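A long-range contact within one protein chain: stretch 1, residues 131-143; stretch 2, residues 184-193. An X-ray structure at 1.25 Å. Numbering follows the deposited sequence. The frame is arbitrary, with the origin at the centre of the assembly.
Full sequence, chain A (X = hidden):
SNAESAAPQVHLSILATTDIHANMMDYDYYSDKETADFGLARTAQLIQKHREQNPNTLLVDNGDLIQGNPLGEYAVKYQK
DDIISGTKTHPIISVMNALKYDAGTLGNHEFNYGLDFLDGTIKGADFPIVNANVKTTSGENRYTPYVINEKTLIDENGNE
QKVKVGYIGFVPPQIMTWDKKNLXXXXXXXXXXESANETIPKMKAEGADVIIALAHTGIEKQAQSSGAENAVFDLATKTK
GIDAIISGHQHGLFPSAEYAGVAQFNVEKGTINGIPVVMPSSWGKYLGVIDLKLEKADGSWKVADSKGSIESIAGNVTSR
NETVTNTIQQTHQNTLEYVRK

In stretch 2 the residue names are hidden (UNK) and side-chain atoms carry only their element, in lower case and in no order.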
ATOM      1  N   ASN A 131       8.207   6.216  23.874  1.00  8.13           N
ATOM      2  CA  ASN A 131       6.957   5.478  23.915  1.00  8.40           C
ATOM      3  C   ASN A 131       6.602   5.169  25.369  1.00  8.45           C
ATOM      4  O   ASN A 131       7.453   4.663  26.084  1.00  9.10           O
ATOM      5  CB  ASN A 131       7.038   4.183  23.113  1.00  8.61           C
ATOM      6  CG  ASN A 131       5.843   3.295  23.381  1.00  8.02           C
ATOM      7  OD1 ASN A 131       5.849   2.526  24.327  1.00  9.08           O
ATOM      8  ND2 ASN A 131       4.791   3.448  22.599  1.00  8.54           N
ATOM      9  N   ALA A 132       5.391   5.494  25.763  1.00  9.01           N
ATOM     10  CA  ALA A 132       4.999   5.393  27.154  1.00  9.10           C
ATOM     11  C   ALA A 132       4.173   4.162  27.466  1.00  9.32           C
ATOM     12  O   ALA A 132       4.093   3.780  28.620  1.00 10.45           O
ATOM     13  CB  ALA A 132       4.233   6.656  27.577  1.00 10.09           C
ATOM     14  N   ASN A 133       3.538   3.562  26.464  1.00  9.30           N
ATOM     15  CA  ASN A 133       2.553   2.508  26.744  1.00  8.75           C
ATOM     16  C   ASN A 133       2.987   1.052  26.553  1.00  8.13           C
ATOM     17  O   ASN A 133       2.355   0.158  27.078  1.00  9.41           O
ATOM     18  CB  ASN A 133       1.174   2.820  26.103  1.00  8.55           C
ATOM     19  CG  ASN A 133       1.160   2.756  24.562  1.00  8.75           C
ATOM     20  OD1 ASN A 133       2.122   3.099  23.892  1.00  8.80           O
ATOM     21  ND2 ASN A 133       0.022   2.347  24.012  1.00  9.25           N
ATOM     22  N   VAL A 134       4.072   0.809  25.832  1.00  8.73           N
ATOM     23  CA  VAL A 134       4.603  -0.546  25.743  1.00  9.28           C
ATOM     24  C   VAL A 134       5.436  -0.855  26.983  1.00  9.88           C
ATOM     25  O   VAL A 134       6.332  -0.119  27.319  1.00  9.38           O
ATOM     26  CB  VAL A 134       5.451  -0.770  24.466  1.00  9.68           C
ATOM     27  CG1 VAL A 134       5.912  -2.243  24.377  1.00 10.02           C
ATOM     28  CG2 VAL A 134       4.642  -0.393  23.227  1.00 10.59           C
ATOM     29  N   LYS A 135       5.100  -1.954  27.648  1.00 10.54           N
ATOM     30  CA  LYS A 135       5.754  -2.327  28.896  1.00 11.51           C
ATOM     31  C   LYS A 135       6.317  -3.753  28.858  1.00 11.27           C
ATOM     32  O   LYS A 135       5.924  -4.563  28.048  1.00 11.83           O
ATOM     33  CB  LYS A 135       4.774  -2.132  30.058  1.00 12.54           C
ATOM     34  CG  LYS A 135       4.455  -0.649  30.288  1.00 14.69           C
ATOM     35  CD  LYS A 135       3.466  -0.434  31.428  1.00 16.74           C
ATOM     36  CE  LYS A 135       3.104   1.019  31.598  1.00 18.76           C
ATOM     37  NZ  LYS A 135       2.219   1.203  32.762  1.00 20.11           N
ATOM     38  N   THR A 136       7.270  -4.029  29.748  1.00 11.14           N
ATOM     39  CA  THR A 136       7.752  -5.389  29.926  1.00 11.97           C
ATOM     40  C   THR A 136       6.609  -6.175  30.584  1.00 13.05           C
ATOM     41  O   THR A 136       5.648  -5.591  31.050  1.00 13.51           O
ATOM     42  CB  THR A 136       9.000  -5.451  30.827  1.00 12.58           C
ATOM     43  OG1 THR A 136       8.644  -5.044  32.142  1.00 13.56           O
ATOM     44  CG2 THR A 136      10.136  -4.542  30.305  1.00 12.98           C
ATOM     45  N   THR A 137       6.747  -7.494  30.604  1.00 13.55           N
ATOM     46  CA  THR A 137       5.698  -8.334  31.200  1.00 16.04           C
ATOM     47  C   THR A 137       5.530  -8.057  32.690  1.00 17.00           C
ATOM     48  O   THR A 137       4.478  -8.309  33.240  1.00 19.13           O
ATOM     49  CB  THR A 137       5.910  -9.838  30.935  1.00 17.23           C
ATOM     50  OG1 THR A 137       7.169 -10.254  31.462  1.00 17.88           O
ATOM     51  CG2 THR A 137       5.846 -10.152  29.456  1.00 18.46           C
ATOM     52  N   SER A 138       6.543  -7.491  33.325  1.00 17.06           N
ATOM     53  CA  SER A 138       6.449  -7.138  34.735  1.00 18.98           C
ATOM     54  C   SER A 138       5.967  -5.708  34.982  1.00 17.52           C
ATOM     55  O   SER A 138       5.793  -5.295  36.100  1.00 20.18           O
ATOM     56  CB  SER A 138       7.792  -7.378  35.432  1.00 21.23           C
ATOM     57  OG  SER A 138       8.706  -6.352  35.129  1.00 23.62           O
ATOM     58  N   GLY A 139       5.769  -4.940  33.911  1.00 15.57           N
ATOM     59  CA  GLY A 139       5.188  -3.612  34.015  1.00 15.44           C
ATOM     60  C   GLY A 139       6.117  -2.406  33.914  1.00 15.72           C
ATOM     61  O   GLY A 139       5.720  -1.293  34.160  1.00 17.26           O
ATOM     62  N   GLU A 140       7.370  -2.638  33.565  1.00 12.99           N
ATOM     63  CA  GLU A 140       8.299  -1.534  33.405  1.00 12.14           C
ATOM     64  C   GLU A 140       8.166  -0.925  32.005  1.00 11.66           C
ATOM     65  O   GLU A 140       7.847  -1.622  31.071  1.00 12.38           O
ATOM     66  CB  GLU A 140       9.721  -2.043  33.609  1.00 12.79           C
ATOM     67  CG  GLU A 140       9.974  -2.628  35.001  1.00 14.25           C
ATOM     68  CD  GLU A 140      10.049  -1.584  36.099  1.00 16.19           C
ATOM     69  OE1 GLU A 140      10.439  -0.442  35.878  1.00 17.07           O
ATOM     70  OE2 GLU A 140       9.740  -1.946  37.225  1.00 18.04           O
ATOM     71  N   ASN A 141       8.438   0.362  31.859  1.00 10.95           N
ATOM     72  CA  ASN A 141       8.450   0.918  30.516  1.00 10.96           C
ATOM     73  C   ASN A 141       9.501   0.205  29.683  1.00 10.15           C
ATOM     74  O   ASN A 141      10.633   0.083  30.106  1.00 10.59           O
ATOM     75  CB  ASN A 141       8.730   2.412  30.545  1.00 11.71           C
ATOM     76  CG  ASN A 141       7.549   3.210  31.019  1.00 15.06           C
ATOM     77  OD1 ASN A 141       7.531   3.699  32.133  1.00 17.66           O
ATOM     78  ND2 ASN A 141       6.560   3.349  30.160  1.00 15.63           N
ATOM     79  N   ARG A 142       9.102  -0.252  28.503  1.00  9.30           N
ATOM     80  CA  ARG A 142       9.993  -0.961  27.610  1.00  9.67           C
ATOM     81  C   ARG A 142      10.899   0.002  26.825  1.00  9.06           C
ATOM     82  O   ARG A 142      11.919  -0.396  26.327  1.00  9.77           O
ATOM     83  CB  ARG A 142       9.166  -1.829  26.651  1.00  9.91           C
ATOM     84  CG  ARG A 142       9.989  -2.670  25.667  1.00  9.62           C
ATOM     85  CD  ARG A 142      11.043  -3.522  26.384  1.00  9.79           C
ATOM     86  NE  ARG A 142      11.764  -4.394  25.468  1.00 10.24           N
ATOM     87  CZ  ARG A 142      12.700  -3.977  24.635  1.00  9.64           C
ATOM     88  NH1 ARG A 142      13.020  -2.701  24.585  1.00 10.16           N
ATOM     89  NH2 ARG A 142      13.317  -4.837  23.851  1.00 11.32           N
ATOM     90  N   TYR A 143      10.475   1.256  26.721  1.00  8.39           N
ATOM     91  CA  TYR A 143      11.190   2.311  25.994  1.00  9.11           C
ATOM     92  C   TYR A 143      11.234   3.551  26.869  1.00  9.38           C
ATOM     93  O   TYR A 143      10.494   3.673  27.814  1.00 10.34           O
ATOM     94  CB  TYR A 143      10.467   2.631  24.653  1.00  9.17           C
ATOM     95  CG  TYR A 143      10.344   1.393  23.811  1.00  9.27           C
ATOM     96  CD1 TYR A 143      11.422   0.916  23.095  1.00  9.72           C
ATOM     97  CD2 TYR A 143       9.171   0.646  23.805  1.00  9.52           C
ATOM     98  CE1 TYR A 143      11.329  -0.252  22.381  1.00  9.61           C
ATOM     99  CE2 TYR A 143       9.070  -0.507  23.102  1.00  9.17           C
ATOM    100  CZ  TYR A 143      10.147  -0.957  22.397  1.00  9.35           C
ATOM    101  OH  TYR A 143      10.070  -2.137  21.719  1.00  9.96           O
ATOM    102  N   UNK A 184       4.309 -11.642  21.730  1.00 13.79           N
ATOM    103  CA  UNK A 184       3.640 -12.438  22.755  1.00 15.68           C
ATOM    104  C   UNK A 184       4.635 -12.962  23.786  1.00 16.03           C
ATOM    105  O   UNK A 184       5.661 -13.518  23.436  1.00 17.33           O
ATOM    106  c   UNK A 184       2.017 -14.407  23.063  1.00 23.48           C
ATOM    107  o   UNK A 184       1.694 -16.070  21.404  1.00 27.55           O
ATOM    108  c   UNK A 184       2.880 -13.597  22.109  1.00 18.93           C
ATOM    109  c   UNK A 184       1.186 -15.444  22.342  1.00 27.37           C
ATOM    110  o   UNK A 184       0.023 -15.603  22.708  1.00 29.52           O
ATOM    111  N   UNK A 185       4.337 -12.735  25.054  1.00 16.83           N
ATOM    112  CA  UNK A 185       5.225 -13.178  26.116  1.00 17.39           C
ATOM    113  C   UNK A 185       6.420 -12.277  26.396  1.00 17.60           C
ATOM    114  O   UNK A 185       7.172 -12.521  27.331  1.00 19.26           O
ATOM    115  N   UNK A 186       6.579 -11.224  25.596  1.00 16.23           N
ATOM    116  CA  UNK A 186       7.735 -10.335  25.707  1.00 15.43           C
ATOM    117  C   UNK A 186       7.423  -8.898  26.122  1.00 13.99           C
ATOM    118  O   UNK A 186       8.235  -8.261  26.752  1.00 14.55           O
ATOM    119  o   UNK A 186      11.154 -11.145  23.273  1.00 21.85           O
ATOM    120  c   UNK A 186      10.095 -11.670  22.991  1.00 20.61           C
ATOM    121  c   UNK A 186       8.508 -10.334  24.396  1.00 16.54           C
ATOM    122  n   UNK A 186       9.861 -12.213  21.824  1.00 20.72           N
ATOM    123  c   UNK A 186       8.966 -11.709  23.978  1.00 18.22           C
ATOM    124  N   UNK A 187       6.247  -8.402  25.751  1.00 12.78           N
ATOM    125  CA  UNK A 187       5.785  -7.086  26.179  1.00 11.79           C
ATOM    126  C   UNK A 187       4.299  -7.168  26.341  1.00 12.47           C
ATOM    127  O   UNK A 187       3.694  -8.152  25.915  1.00 13.10           O
ATOM    128  c   UNK A 187       7.618  -5.845  24.964  1.00 11.92           C
ATOM    129  c   UNK A 187       5.477  -6.310  23.722  1.00 13.14           C
ATOM    130  c   UNK A 187       6.139  -6.015  25.120  1.00 11.86           C
ATOM    131  N   UNK A 188       3.775  -6.130  26.935  1.00 12.45           N
ATOM    132  CA  UNK A 188       2.315  -5.878  26.972  1.00 13.13           C
ATOM    133  C   UNK A 188       2.078  -4.400  26.649  1.00 12.37           C
ATOM    134  O   UNK A 188       3.039  -3.590  26.649  1.00 12.88           O
ATOM    135  c   UNK A 188       2.146  -5.092  29.347  1.00 17.45           C
ATOM    136  c   UNK A 188       1.726  -6.119  28.358  1.00 15.35           C
ATOM    137  c   UNK A 188       1.843  -5.420  30.792  1.00 19.43           C
ATOM    138  o   UNK A 188       2.711  -5.865  31.527  1.00 21.35           O
ATOM    139  n   UNK A 188       0.606  -5.148  31.229  1.00 20.24           N
ATOM    140  N   UNK A 189       0.857  -4.028  26.303  1.00 11.59           N
ATOM    141  CA  UNK A 189       0.613  -2.647  25.926  1.00 11.26           C
ATOM    142  C   UNK A 189      -0.570  -2.037  26.657  1.00 12.25           C
ATOM    143  O   UNK A 189      -1.689  -2.512  26.555  1.00 15.11           O
ATOM    144  c   UNK A 189       0.391  -2.487  24.396  1.00 11.29           C
ATOM    145  c   UNK A 189       0.263  -1.020  24.023  1.00 11.41           C
ATOM    146  c   UNK A 189       1.505  -3.142  23.607  1.00 12.32           C
ATOM    147  N   UNK A 190      -0.285  -0.970  27.379  1.00 11.05           N
ATOM    148  CA  UNK A 190      -1.259  -0.242  28.146  1.00 10.86           C
ATOM    149  C   UNK A 190      -2.124   0.617  27.222  1.00 11.15           C
ATOM    150  O   UNK A 190      -1.657   1.144  26.211  1.00 11.32           O
ATOM    151  c   UNK A 190      -0.516   0.616  29.168  1.00 11.76           C
ATOM    152  c   UNK A 190      -1.383   1.443  30.098  1.00 12.25           C
ATOM    153  n   UNK A 190      -1.144   2.668  32.166  1.00 14.74           N
ATOM    154  c   UNK A 190      -0.562   2.309  31.029  1.00 12.98           C
ATOM    155  o   UNK A 190       0.563   2.671  30.723  1.00 13.98           O
ATOM    156  N   UNK A 191      -3.392   0.734  27.590  1.00 11.66           N
ATOM    157  CA  UNK A 191      -4.321   1.628  26.913  1.00 11.31           C
ATOM    158  C   UNK A 191      -3.686   3.001  26.736  1.00 10.77           C
ATOM    159  O   UNK A 191      -3.047   3.518  27.628  1.00 11.87           O
ATOM    160  c   UNK A 191      -6.510   2.882  27.230  1.00 13.22           C
ATOM    161  c   UNK A 191      -5.613   1.764  27.731  1.00 12.03           C
ATOM    162  o   UNK A 191      -7.080   2.701  26.159  1.00 14.42           O
ATOM    163  o   UNK A 191      -6.620   3.914  27.895  1.00 13.59           O
ATOM    164  N   UNK A 192      -3.907   3.583  25.560  1.00 10.09           N
ATOM    165  CA  UNK A 192      -3.337   4.884  25.234  1.00 10.08           C
ATOM    166  C   UNK A 192      -3.684   5.995  26.244  1.00 10.24           C
ATOM    167  O   UNK A 192      -2.783   6.611  26.789  1.00 10.70           O
ATOM    168  c   UNK A 192      -3.293   6.749  23.522  1.00 10.04           C
ATOM    169  c   UNK A 192      -3.381   4.468  21.387  1.00 10.74           C
ATOM    170  c   UNK A 192      -3.672   5.286  23.786  1.00 10.18           C
ATOM    171  c   UNK A 192      -2.924   4.359  22.831  1.00 10.30           C
ATOM    172  N   UNK A 193      -4.979   6.234  26.501  1.00 10.67           N
ATOM    173  CA  UNK A 193      -5.389   7.270  27.464  1.00 10.88           C
ATOM    174  C   UNK A 193      -4.846   7.009  28.872  1.00 10.71           C
ATOM    175  O   UNK A 193      -4.369   7.913  29.554  1.00 11.61           O
ATOM    176  c   UNK A 193      -7.472   8.214  28.610  1.00 12.62           C
ATOM    177  c   UNK A 193      -6.927   7.432  27.434  1.00 11.59           C
ATOM    178  c   UNK A 193      -7.408   7.990  26.087  1.00 13.61           C
TER
HETATM  179  O   HOH W   1       2.483   4.705  30.729  1.00 17.76           O
HETATM  180  O   HOH W   2       9.047  -8.493  29.290  1.00 14.65           O
HETATM  181  O   HOH W   3      10.802  -7.114  26.326  1.00 15.10           O

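Position 184 carries three side-chain carbons in a row, the third bearing two oxygens, and touches nothing on stretch 1: a carboxylate on a two-carbon stem, hence Glu 184. Its CB points away from stretch 1; a charged end suits this exposed site just past a helix. Position 185 has no side-chain atoms, so it is Gly 185. Its phi/psi of 81/-4 would jam a CB against the carbonyl O of the residue before, which glycine avoids, and Gly 185 O lies 3.4 Å from Thr 137 CG2.

Position 186 shows three carbons, the third carrying one oxygen and one nitrogen, the primary amide of Gln 186. The CA-to-CB bond points away and the residue is exposed, which suits a polar amide. The backbone does the work: Gln 186 O accepts from water 2, which in turn accepts from Thr 137 N, and from water 3, which accepts from Arg 142 NE. At position 187 a single carbon, near Val 134, forks into two, one of them close to Arg 142. This is Val 187, buried, with its CB 3.9 Å from Val 134 CG1 and its CG1 4.0 Å from Arg 142 CG; a compact apolar group packs against both.

Position 188 again has three carbons ending in one oxygen and one nitrogen; the stem lies beside Lys 135 and the end reaches the turn from Thr 136 to Gly 139. This is Gln 188, long and polar enough for the turn, though its amide orientation is uncertain. Gln 188 CG packs 4.0 Å from Lys 135 CB, on the same face of the sheet. Position 189 repeats the one-carbon fork, its end carbons near Asn 133 and Val 134: Val 189. A beta-branched residue suits a strand, and it shares the other face with Val 134, CG2 lying 4.2 Å from Val 134 CG2.

Position 190 has three carbons and a terminal oxygen and nitrogen, the oxygen near the Lys 135 ammonium: Gln 190. Extended (t, t), it brings OE1 within 3.0 Å of Lys 135 NZ, a weak hydrogen bond, while water 1 lies 2.8 Å from both Gln 190 OE1 and Ala 132 O, bridging the stretches. Position 191 has two carbons, the second with two oxygens, Asp 191. With its CA-to-CB bond pointing away from stretch 1, it occupies the N-cap, where its short carboxylate caps a backbone N just past the stretch. Position 192 has four carbons forked at the first, one arm two carbons long and touching Asn 133: Ile 192, a larger hydrocarbon suited to burial. Position 193, another one-carbon fork, is Val 193, out of reach; this contact does not explain it.

The contact is a short antiparallel pairing. Lys 135 N donates to Gln 188 O (2.8 Å), and Gln 188 N to Lys 135 O (2.9 Å). Beyond the valine pair, Gln 190 N donates to Asn 133 O (2.9 Å), and Asn 133 ND2 to Gln 190 O (3.0 Å). Val 134 and Val 189 pack on one face; Lys 135 and Gln 188 line the other.

Stretch 2, residues 184-193: EGQVQVQDIV
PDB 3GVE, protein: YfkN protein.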